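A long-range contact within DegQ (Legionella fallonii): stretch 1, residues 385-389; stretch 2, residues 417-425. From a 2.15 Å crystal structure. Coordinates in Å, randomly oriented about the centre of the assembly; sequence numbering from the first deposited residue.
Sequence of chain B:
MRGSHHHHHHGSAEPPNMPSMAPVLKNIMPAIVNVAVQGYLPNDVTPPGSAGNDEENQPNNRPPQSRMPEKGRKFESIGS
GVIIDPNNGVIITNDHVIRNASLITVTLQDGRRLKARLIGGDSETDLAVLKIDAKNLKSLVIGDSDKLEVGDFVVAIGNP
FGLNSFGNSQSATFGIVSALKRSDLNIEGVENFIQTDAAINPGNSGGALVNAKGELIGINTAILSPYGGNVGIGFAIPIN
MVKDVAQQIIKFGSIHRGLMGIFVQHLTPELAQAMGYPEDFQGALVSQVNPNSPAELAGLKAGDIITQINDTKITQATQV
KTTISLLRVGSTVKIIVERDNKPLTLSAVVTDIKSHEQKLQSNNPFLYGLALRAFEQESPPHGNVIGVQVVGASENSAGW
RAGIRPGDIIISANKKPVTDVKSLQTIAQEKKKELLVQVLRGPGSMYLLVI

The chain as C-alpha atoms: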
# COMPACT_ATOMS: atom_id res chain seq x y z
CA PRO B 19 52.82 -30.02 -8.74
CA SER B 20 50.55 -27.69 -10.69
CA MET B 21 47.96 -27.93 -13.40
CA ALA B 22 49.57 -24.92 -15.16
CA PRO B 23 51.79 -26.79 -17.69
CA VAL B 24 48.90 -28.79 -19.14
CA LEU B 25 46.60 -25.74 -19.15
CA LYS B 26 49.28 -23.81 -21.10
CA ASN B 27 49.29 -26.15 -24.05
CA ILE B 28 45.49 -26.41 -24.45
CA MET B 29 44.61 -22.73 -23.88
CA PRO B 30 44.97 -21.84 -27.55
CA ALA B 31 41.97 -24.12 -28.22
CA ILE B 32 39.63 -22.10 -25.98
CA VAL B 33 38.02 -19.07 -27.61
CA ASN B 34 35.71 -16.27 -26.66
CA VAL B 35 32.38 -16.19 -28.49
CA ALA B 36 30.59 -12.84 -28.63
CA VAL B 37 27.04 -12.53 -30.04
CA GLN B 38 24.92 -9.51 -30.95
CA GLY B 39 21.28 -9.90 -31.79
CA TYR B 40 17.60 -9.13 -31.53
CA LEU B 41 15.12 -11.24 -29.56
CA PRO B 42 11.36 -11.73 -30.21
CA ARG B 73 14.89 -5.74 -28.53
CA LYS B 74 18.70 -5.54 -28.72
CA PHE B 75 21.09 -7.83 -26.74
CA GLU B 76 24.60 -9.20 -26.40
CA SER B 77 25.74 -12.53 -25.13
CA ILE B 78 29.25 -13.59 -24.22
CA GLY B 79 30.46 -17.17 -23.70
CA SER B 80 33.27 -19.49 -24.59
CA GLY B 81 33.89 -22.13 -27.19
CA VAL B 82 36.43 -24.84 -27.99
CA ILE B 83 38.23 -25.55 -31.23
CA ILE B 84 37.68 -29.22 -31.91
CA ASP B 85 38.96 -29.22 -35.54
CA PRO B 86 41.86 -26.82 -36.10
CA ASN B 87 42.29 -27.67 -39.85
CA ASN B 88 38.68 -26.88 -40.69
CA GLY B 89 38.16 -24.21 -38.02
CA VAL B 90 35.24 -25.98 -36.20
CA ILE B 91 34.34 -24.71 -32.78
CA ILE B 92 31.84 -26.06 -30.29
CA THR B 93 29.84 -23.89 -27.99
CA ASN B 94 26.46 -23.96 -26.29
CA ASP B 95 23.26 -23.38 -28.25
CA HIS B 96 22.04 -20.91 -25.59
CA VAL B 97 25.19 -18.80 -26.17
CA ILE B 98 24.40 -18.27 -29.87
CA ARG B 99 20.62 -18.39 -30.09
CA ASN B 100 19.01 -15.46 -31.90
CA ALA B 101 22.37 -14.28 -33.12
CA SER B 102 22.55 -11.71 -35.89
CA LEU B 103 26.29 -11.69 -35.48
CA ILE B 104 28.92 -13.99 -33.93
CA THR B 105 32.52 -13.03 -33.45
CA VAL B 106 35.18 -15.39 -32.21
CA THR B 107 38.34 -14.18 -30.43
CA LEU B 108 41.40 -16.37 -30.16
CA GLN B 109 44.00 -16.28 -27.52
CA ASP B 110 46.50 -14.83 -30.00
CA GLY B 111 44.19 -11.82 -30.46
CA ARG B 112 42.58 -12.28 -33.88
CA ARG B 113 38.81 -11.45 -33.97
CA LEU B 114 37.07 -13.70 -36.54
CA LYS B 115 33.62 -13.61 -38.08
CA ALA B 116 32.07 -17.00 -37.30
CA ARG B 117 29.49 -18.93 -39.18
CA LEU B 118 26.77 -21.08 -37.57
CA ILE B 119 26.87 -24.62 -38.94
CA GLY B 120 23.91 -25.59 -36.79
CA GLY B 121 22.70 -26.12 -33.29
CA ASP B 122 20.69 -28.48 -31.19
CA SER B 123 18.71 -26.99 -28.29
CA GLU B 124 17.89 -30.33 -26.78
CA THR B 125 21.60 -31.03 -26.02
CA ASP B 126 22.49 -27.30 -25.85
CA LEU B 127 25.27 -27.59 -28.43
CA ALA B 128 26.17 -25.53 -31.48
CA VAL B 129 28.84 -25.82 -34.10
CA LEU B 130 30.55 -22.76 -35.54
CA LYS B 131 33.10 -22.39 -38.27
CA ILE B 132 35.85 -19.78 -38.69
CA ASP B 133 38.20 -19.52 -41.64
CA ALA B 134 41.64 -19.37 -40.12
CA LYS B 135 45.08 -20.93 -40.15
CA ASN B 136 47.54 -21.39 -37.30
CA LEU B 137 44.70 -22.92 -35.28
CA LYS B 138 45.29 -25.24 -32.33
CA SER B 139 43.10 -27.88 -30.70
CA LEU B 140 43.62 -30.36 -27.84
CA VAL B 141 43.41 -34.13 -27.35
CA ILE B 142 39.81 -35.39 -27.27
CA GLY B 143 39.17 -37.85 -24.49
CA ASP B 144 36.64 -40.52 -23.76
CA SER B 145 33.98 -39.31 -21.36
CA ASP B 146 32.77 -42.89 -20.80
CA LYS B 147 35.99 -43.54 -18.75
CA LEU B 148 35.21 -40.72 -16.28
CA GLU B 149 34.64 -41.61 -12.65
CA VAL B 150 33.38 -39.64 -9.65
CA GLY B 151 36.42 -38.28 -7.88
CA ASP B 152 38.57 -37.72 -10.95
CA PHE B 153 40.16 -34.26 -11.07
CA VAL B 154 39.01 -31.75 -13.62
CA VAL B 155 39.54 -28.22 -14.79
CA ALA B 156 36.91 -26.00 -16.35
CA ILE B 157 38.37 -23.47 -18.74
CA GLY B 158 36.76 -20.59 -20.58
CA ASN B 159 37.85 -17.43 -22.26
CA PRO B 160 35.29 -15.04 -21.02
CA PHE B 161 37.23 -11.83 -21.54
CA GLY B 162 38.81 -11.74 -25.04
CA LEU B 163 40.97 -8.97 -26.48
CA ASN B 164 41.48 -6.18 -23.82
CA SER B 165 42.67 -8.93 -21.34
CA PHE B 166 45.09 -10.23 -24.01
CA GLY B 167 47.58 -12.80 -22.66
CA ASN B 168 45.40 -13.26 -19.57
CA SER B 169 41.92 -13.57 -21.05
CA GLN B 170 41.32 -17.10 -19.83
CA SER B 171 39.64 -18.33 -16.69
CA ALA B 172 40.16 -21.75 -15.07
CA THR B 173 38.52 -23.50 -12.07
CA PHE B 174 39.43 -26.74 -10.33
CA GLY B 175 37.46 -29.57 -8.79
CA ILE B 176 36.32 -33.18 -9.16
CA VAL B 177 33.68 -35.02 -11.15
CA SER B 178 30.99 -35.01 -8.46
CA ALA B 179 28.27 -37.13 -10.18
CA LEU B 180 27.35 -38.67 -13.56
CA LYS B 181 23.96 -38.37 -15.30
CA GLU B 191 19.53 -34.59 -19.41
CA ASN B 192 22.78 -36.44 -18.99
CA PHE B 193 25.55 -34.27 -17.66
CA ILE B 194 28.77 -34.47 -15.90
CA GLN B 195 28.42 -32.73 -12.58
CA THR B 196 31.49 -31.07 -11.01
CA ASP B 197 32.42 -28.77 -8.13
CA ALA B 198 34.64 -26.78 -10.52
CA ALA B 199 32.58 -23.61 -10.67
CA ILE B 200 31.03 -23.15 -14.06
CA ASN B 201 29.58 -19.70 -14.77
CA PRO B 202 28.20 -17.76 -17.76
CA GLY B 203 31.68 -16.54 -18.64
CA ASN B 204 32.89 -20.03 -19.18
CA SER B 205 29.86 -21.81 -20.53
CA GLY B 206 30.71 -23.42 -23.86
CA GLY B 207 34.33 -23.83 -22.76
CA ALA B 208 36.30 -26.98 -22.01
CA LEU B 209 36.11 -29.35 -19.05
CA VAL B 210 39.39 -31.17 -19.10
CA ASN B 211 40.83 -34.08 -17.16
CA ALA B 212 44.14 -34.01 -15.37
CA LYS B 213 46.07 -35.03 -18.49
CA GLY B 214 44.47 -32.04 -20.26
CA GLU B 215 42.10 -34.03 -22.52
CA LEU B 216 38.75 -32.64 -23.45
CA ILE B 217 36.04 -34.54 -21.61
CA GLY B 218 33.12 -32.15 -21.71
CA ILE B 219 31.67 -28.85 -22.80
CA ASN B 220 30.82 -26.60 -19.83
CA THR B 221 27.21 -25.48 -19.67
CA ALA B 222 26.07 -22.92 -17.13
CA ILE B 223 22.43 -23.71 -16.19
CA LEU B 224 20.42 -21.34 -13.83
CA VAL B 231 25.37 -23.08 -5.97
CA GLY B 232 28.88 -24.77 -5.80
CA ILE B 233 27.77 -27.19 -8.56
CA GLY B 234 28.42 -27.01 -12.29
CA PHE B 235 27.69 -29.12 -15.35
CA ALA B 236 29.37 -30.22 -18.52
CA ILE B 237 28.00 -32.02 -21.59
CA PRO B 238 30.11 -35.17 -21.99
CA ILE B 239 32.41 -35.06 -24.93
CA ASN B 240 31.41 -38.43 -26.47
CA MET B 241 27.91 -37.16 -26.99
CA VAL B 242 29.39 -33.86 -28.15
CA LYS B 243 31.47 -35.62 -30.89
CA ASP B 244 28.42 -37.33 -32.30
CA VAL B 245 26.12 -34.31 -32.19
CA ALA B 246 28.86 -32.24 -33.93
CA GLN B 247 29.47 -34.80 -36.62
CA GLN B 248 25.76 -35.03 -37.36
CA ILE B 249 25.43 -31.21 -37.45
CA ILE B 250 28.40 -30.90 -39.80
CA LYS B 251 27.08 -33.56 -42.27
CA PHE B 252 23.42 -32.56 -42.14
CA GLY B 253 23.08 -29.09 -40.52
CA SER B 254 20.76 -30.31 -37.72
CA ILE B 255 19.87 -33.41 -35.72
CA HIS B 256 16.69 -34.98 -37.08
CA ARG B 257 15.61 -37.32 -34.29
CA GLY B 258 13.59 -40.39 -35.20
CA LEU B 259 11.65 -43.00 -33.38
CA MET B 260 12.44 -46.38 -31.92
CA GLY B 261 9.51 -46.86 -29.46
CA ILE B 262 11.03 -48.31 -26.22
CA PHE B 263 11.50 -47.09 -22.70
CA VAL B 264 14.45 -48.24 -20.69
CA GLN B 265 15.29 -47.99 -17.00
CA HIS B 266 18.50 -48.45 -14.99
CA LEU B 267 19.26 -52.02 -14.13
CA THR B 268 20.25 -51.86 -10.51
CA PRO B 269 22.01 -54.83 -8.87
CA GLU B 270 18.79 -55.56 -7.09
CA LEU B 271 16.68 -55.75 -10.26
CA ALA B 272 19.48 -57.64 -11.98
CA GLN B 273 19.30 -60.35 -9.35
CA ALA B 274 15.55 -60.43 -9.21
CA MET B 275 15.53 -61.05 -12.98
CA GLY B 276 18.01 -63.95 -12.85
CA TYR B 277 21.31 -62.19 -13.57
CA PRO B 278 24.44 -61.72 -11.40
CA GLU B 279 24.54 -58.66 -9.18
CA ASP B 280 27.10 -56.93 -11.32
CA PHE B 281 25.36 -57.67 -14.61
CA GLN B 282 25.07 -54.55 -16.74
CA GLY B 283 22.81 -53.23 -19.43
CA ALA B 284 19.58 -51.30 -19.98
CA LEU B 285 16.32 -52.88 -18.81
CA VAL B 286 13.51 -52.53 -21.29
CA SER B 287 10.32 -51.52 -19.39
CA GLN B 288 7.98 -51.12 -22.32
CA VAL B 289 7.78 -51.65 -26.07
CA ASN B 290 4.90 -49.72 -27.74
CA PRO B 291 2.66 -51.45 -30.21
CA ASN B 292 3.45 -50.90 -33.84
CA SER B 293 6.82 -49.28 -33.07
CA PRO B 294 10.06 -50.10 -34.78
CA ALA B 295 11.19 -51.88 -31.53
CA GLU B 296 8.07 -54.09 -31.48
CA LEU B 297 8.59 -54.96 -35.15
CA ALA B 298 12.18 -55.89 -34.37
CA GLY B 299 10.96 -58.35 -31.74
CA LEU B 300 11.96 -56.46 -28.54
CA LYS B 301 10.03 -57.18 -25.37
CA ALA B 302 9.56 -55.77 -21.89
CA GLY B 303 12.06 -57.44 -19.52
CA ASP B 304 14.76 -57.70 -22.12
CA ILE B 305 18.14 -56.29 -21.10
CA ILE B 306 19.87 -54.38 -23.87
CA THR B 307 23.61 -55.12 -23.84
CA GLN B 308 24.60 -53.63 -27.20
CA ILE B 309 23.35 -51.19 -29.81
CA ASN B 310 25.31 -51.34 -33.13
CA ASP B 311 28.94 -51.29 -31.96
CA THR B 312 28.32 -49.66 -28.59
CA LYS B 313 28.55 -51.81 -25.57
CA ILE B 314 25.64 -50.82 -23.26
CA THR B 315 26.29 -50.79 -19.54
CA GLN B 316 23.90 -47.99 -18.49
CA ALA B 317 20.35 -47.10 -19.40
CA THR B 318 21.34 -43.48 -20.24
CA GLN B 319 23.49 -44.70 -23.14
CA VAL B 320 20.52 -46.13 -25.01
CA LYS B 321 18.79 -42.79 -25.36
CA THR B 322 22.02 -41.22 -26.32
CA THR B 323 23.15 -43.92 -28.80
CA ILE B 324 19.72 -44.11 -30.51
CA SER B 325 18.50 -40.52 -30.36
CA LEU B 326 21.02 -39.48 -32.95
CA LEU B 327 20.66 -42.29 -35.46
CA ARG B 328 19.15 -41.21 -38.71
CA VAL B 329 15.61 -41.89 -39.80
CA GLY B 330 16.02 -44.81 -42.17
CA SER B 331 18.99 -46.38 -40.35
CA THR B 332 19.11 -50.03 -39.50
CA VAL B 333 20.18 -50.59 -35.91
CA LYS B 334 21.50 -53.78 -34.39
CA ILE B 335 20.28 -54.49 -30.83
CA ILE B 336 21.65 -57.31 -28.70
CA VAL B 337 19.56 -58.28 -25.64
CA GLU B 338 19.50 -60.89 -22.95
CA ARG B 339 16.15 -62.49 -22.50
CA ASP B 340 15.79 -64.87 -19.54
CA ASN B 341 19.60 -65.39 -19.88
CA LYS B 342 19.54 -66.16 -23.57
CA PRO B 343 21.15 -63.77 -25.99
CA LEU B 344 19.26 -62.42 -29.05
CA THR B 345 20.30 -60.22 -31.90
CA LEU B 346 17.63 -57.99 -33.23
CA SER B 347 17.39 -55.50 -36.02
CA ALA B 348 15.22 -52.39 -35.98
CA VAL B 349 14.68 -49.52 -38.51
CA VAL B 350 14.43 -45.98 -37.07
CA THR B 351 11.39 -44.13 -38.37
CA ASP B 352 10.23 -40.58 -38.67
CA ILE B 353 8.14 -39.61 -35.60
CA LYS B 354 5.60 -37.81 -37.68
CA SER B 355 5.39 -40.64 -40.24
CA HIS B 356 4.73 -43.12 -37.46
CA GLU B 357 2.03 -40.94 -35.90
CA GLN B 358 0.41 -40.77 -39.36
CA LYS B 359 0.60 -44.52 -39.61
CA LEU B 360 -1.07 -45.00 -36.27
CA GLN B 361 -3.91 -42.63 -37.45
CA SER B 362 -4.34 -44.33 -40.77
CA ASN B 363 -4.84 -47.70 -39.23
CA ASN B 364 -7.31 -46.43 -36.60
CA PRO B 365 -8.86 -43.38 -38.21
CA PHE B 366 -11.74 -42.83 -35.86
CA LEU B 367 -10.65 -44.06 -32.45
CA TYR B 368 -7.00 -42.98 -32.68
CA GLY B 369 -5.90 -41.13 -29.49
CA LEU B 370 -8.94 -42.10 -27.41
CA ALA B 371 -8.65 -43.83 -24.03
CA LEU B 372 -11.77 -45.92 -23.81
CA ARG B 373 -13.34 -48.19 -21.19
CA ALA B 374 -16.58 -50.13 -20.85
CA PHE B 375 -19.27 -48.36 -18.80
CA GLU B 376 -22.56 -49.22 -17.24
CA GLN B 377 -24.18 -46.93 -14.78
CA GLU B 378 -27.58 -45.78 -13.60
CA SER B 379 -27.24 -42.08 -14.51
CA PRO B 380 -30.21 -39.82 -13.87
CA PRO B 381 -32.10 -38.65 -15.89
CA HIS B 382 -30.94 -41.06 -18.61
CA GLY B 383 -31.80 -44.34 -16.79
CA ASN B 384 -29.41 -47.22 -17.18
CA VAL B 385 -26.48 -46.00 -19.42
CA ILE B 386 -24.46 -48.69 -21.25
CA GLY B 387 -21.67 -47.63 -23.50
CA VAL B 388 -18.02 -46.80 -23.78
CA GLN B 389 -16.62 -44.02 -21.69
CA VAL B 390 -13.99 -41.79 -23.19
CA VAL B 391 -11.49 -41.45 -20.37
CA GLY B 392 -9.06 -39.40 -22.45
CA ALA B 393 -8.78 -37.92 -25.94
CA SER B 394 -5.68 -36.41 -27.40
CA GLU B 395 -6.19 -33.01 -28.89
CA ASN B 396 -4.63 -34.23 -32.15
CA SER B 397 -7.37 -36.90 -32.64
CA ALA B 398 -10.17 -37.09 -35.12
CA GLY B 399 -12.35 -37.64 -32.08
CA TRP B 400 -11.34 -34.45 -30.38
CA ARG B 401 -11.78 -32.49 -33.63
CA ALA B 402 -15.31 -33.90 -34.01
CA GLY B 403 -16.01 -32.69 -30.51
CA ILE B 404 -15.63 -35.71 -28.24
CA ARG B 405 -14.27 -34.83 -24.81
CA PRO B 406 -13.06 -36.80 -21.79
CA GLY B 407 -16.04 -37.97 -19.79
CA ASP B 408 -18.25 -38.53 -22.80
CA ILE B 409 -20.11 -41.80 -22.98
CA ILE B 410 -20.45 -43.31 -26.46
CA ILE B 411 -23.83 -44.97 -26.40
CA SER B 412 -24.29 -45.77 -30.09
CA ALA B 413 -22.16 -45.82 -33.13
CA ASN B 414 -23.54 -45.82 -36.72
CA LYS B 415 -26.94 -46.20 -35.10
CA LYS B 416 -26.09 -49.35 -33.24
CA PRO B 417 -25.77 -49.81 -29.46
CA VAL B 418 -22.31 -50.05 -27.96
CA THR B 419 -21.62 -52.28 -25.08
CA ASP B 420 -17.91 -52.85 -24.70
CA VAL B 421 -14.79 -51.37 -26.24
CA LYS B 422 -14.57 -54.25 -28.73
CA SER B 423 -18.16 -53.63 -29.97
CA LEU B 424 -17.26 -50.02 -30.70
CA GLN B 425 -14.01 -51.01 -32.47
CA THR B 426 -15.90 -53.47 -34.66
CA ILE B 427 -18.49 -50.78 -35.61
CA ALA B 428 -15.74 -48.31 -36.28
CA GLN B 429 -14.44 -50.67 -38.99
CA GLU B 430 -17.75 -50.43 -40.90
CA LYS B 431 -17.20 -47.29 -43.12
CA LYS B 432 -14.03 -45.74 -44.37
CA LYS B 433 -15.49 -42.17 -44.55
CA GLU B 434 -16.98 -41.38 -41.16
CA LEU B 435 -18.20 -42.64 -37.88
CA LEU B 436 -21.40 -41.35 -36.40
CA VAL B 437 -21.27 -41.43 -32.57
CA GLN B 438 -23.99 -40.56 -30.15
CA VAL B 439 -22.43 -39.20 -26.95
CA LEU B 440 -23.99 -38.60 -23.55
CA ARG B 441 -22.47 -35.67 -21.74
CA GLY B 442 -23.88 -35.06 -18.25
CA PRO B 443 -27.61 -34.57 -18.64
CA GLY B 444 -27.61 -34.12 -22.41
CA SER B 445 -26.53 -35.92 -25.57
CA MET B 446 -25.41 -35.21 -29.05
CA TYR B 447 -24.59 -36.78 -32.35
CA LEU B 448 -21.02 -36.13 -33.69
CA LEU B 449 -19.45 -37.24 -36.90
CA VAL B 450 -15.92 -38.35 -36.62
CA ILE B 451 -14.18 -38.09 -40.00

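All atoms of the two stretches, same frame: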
# COMPACT_ATOMS: atom_id res chain seq x y z
N VAL B 385 -27.38 -46.36 -18.32
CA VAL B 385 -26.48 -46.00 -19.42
C VAL B 385 -25.45 -47.11 -19.61
O VAL B 385 -24.68 -47.39 -18.68
CB VAL B 385 -25.81 -44.65 -19.14
CG1 VAL B 385 -24.80 -44.33 -20.22
CG2 VAL B 385 -26.88 -43.55 -19.16
N ILE B 386 -25.41 -47.67 -20.83
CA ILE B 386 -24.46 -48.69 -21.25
C ILE B 386 -23.72 -48.20 -22.46
O ILE B 386 -24.32 -47.68 -23.43
CB ILE B 386 -25.16 -49.97 -21.64
CG1 ILE B 386 -25.82 -50.59 -20.42
CG2 ILE B 386 -24.16 -50.98 -22.06
CD1 ILE B 386 -26.97 -51.65 -20.76
N GLY B 387 -22.40 -48.28 -22.43
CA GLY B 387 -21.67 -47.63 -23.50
C GLY B 387 -20.20 -47.70 -23.23
O GLY B 387 -19.75 -48.52 -22.44
N VAL B 388 -19.47 -46.85 -23.93
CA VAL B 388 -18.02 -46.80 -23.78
C VAL B 388 -17.67 -45.41 -23.35
O VAL B 388 -18.02 -44.44 -24.04
CB VAL B 388 -17.31 -47.12 -25.11
CG1 VAL B 388 -15.80 -46.74 -25.04
CG2 VAL B 388 -17.44 -48.61 -25.40
N GLN B 389 -17.02 -45.29 -22.21
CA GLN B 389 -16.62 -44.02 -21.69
C GLN B 389 -15.34 -43.60 -22.27
O GLN B 389 -14.38 -44.41 -22.34
CB GLN B 389 -16.47 -44.12 -20.19
CG GLN B 389 -15.97 -42.92 -19.50
CD GLN B 389 -16.04 -43.09 -18.00
OE1 GLN B 389 -15.39 -43.96 -17.42
NE2 GLN B 389 -16.81 -42.27 -17.36
N PRO B 417 -26.23 -49.86 -30.84
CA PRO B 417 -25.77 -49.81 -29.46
C PRO B 417 -24.36 -50.30 -29.34
O PRO B 417 -23.93 -51.16 -30.04
CB PRO B 417 -26.75 -50.72 -28.69
CG PRO B 417 -27.26 -51.70 -29.74
CD PRO B 417 -27.25 -50.89 -31.08
N VAL B 418 -23.67 -49.73 -28.35
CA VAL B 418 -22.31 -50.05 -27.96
C VAL B 418 -22.28 -50.54 -26.61
O VAL B 418 -22.79 -49.85 -25.72
CB VAL B 418 -21.55 -48.73 -27.98
CG1 VAL B 418 -20.36 -48.81 -27.21
CG2 VAL B 418 -21.30 -48.36 -29.47
N THR B 419 -21.71 -51.73 -26.39
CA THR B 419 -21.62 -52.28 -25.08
C THR B 419 -20.20 -52.26 -24.52
O THR B 419 -19.95 -51.75 -23.46
CB THR B 419 -22.11 -53.72 -25.09
OG1 THR B 419 -21.50 -54.41 -26.19
CG2 THR B 419 -23.66 -53.73 -25.32
N ASP B 420 -19.26 -52.85 -25.20
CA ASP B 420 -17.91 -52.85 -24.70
C ASP B 420 -16.98 -52.23 -25.74
O ASP B 420 -17.45 -51.80 -26.81
CB ASP B 420 -17.53 -54.27 -24.29
CG ASP B 420 -17.52 -55.23 -25.43
OD1 ASP B 420 -17.62 -54.82 -26.60
OD2 ASP B 420 -17.39 -56.43 -25.16
N VAL B 421 -15.71 -52.08 -25.41
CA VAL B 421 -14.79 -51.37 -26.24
C VAL B 421 -14.74 -52.15 -27.55
O VAL B 421 -14.85 -51.57 -28.63
CB VAL B 421 -13.41 -51.17 -25.52
CG1 VAL B 421 -12.29 -50.65 -26.48
CG2 VAL B 421 -13.59 -50.23 -24.26
N LYS B 422 -14.60 -53.47 -27.50
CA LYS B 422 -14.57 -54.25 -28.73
C LYS B 422 -15.78 -54.00 -29.65
O LYS B 422 -15.56 -53.98 -30.87
CB LYS B 422 -14.34 -55.75 -28.43
CG LYS B 422 -14.64 -56.75 -29.60
CD LYS B 422 -13.49 -56.97 -30.63
CE LYS B 422 -13.73 -58.24 -31.51
NZ LYS B 422 -12.77 -58.36 -32.66
N SER B 423 -17.01 -53.81 -29.11
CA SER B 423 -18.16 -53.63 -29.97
C SER B 423 -18.00 -52.32 -30.73
O SER B 423 -18.36 -52.23 -31.91
CB SER B 423 -19.54 -53.56 -29.24
OG SER B 423 -19.60 -52.57 -28.15
N LEU B 424 -17.51 -51.28 -30.05
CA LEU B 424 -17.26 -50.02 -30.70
C LEU B 424 -16.16 -50.10 -31.79
O LEU B 424 -16.26 -49.47 -32.86
CB LEU B 424 -16.83 -49.02 -29.66
CG LEU B 424 -16.53 -47.64 -30.25
CD1 LEU B 424 -17.74 -46.97 -31.01
CD2 LEU B 424 -15.88 -46.71 -29.14
N GLN B 425 -15.09 -50.83 -31.51
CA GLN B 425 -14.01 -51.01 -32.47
C GLN B 425 -14.50 -51.77 -33.71
O GLN B 425 -14.13 -51.48 -34.82
CB GLN B 425 -12.84 -51.78 -31.84
CG GLN B 425 -11.98 -50.91 -30.91
CD GLN B 425 -11.04 -51.71 -29.95
OE1 GLN B 425 -11.29 -52.87 -29.62
NE2 GLN B 425 -10.03 -51.03 -29.45

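Two segments distant in sequence can be held together without a single hydrogen bond between them when apolar side chains and backbone pack closely. The contact between residues 385-389 and 417-425 of DegQ illustrates the principle. No hydrogen bond crosses the interface, which buries 279 Å² in all, and the largest share belongs to Val 388, whose CA-to-CB bond points toward the second stretch.

Pro 417 leads into the contact without touching the first stretch. Val 418, the first residue to engage, is buried and points its CA-to-CB bond toward the partner; its CG1 lies 3.4 Å from CG2 of Val 388, a close apolar contact between two branched side chains. Its backbone contributes as well. The carbonyl O of Val 418 sits 3.3 Å from CA of Gly 387, with an angle of 155° at the hydrogen, the geometry of a CA-H...O contact. Here Gly 387 occupies the corner at which the chain turns, and with phi/psi of 174/-162 it adopts an extended conformation well suited to glycine.

At Thr 419 the contact reaches its exposed margin. The CA-to-CB bond points away from the first stretch, yet CG2 of Thr 419 still comes within 4.3 Å of CG2 of Ile 386, so the methyl of a polar residue gives that isoleucine modest apolar cover. Close approach does not always mean attraction: O of Thr 419 and O of Gly 387 are 3.4 Å apart, and as two acceptors they form no hydrogen bond.

Asp 420 turns its side chain to a local task. It is the N-cap of the helix that begins at Val 421, and OD1 of Asp 420 accepts from N of Ser 423 at 2.8 Å. The carbonyl O of Asp 420, meanwhile, lies 3.5 Å from CG2 of Val 388, so that backbone helps to line the surroundings of Val 388.

The helix supplies further apolar surface. CG2 of Val 421 approaches CG1 of Val 388 at 4.2 Å, while Lys 422 points its CA-to-CB bond away and remains exposed, as befits a charged side chain. Ser 423 makes no direct contact; instead it ties the loop to the start of the helix, its OG accepting from N of Thr 419 at 2.9 Å and donating to O of Asp 420 at 2.6 Å. One residue on, Leu 424 points its CA-to-CB bond toward the first stretch and places CD2 4.1 Å from CG1 of Val 388. Gln 425 continues the helix beyond reach, its N donating to O of Val 421 at 3.0 Å.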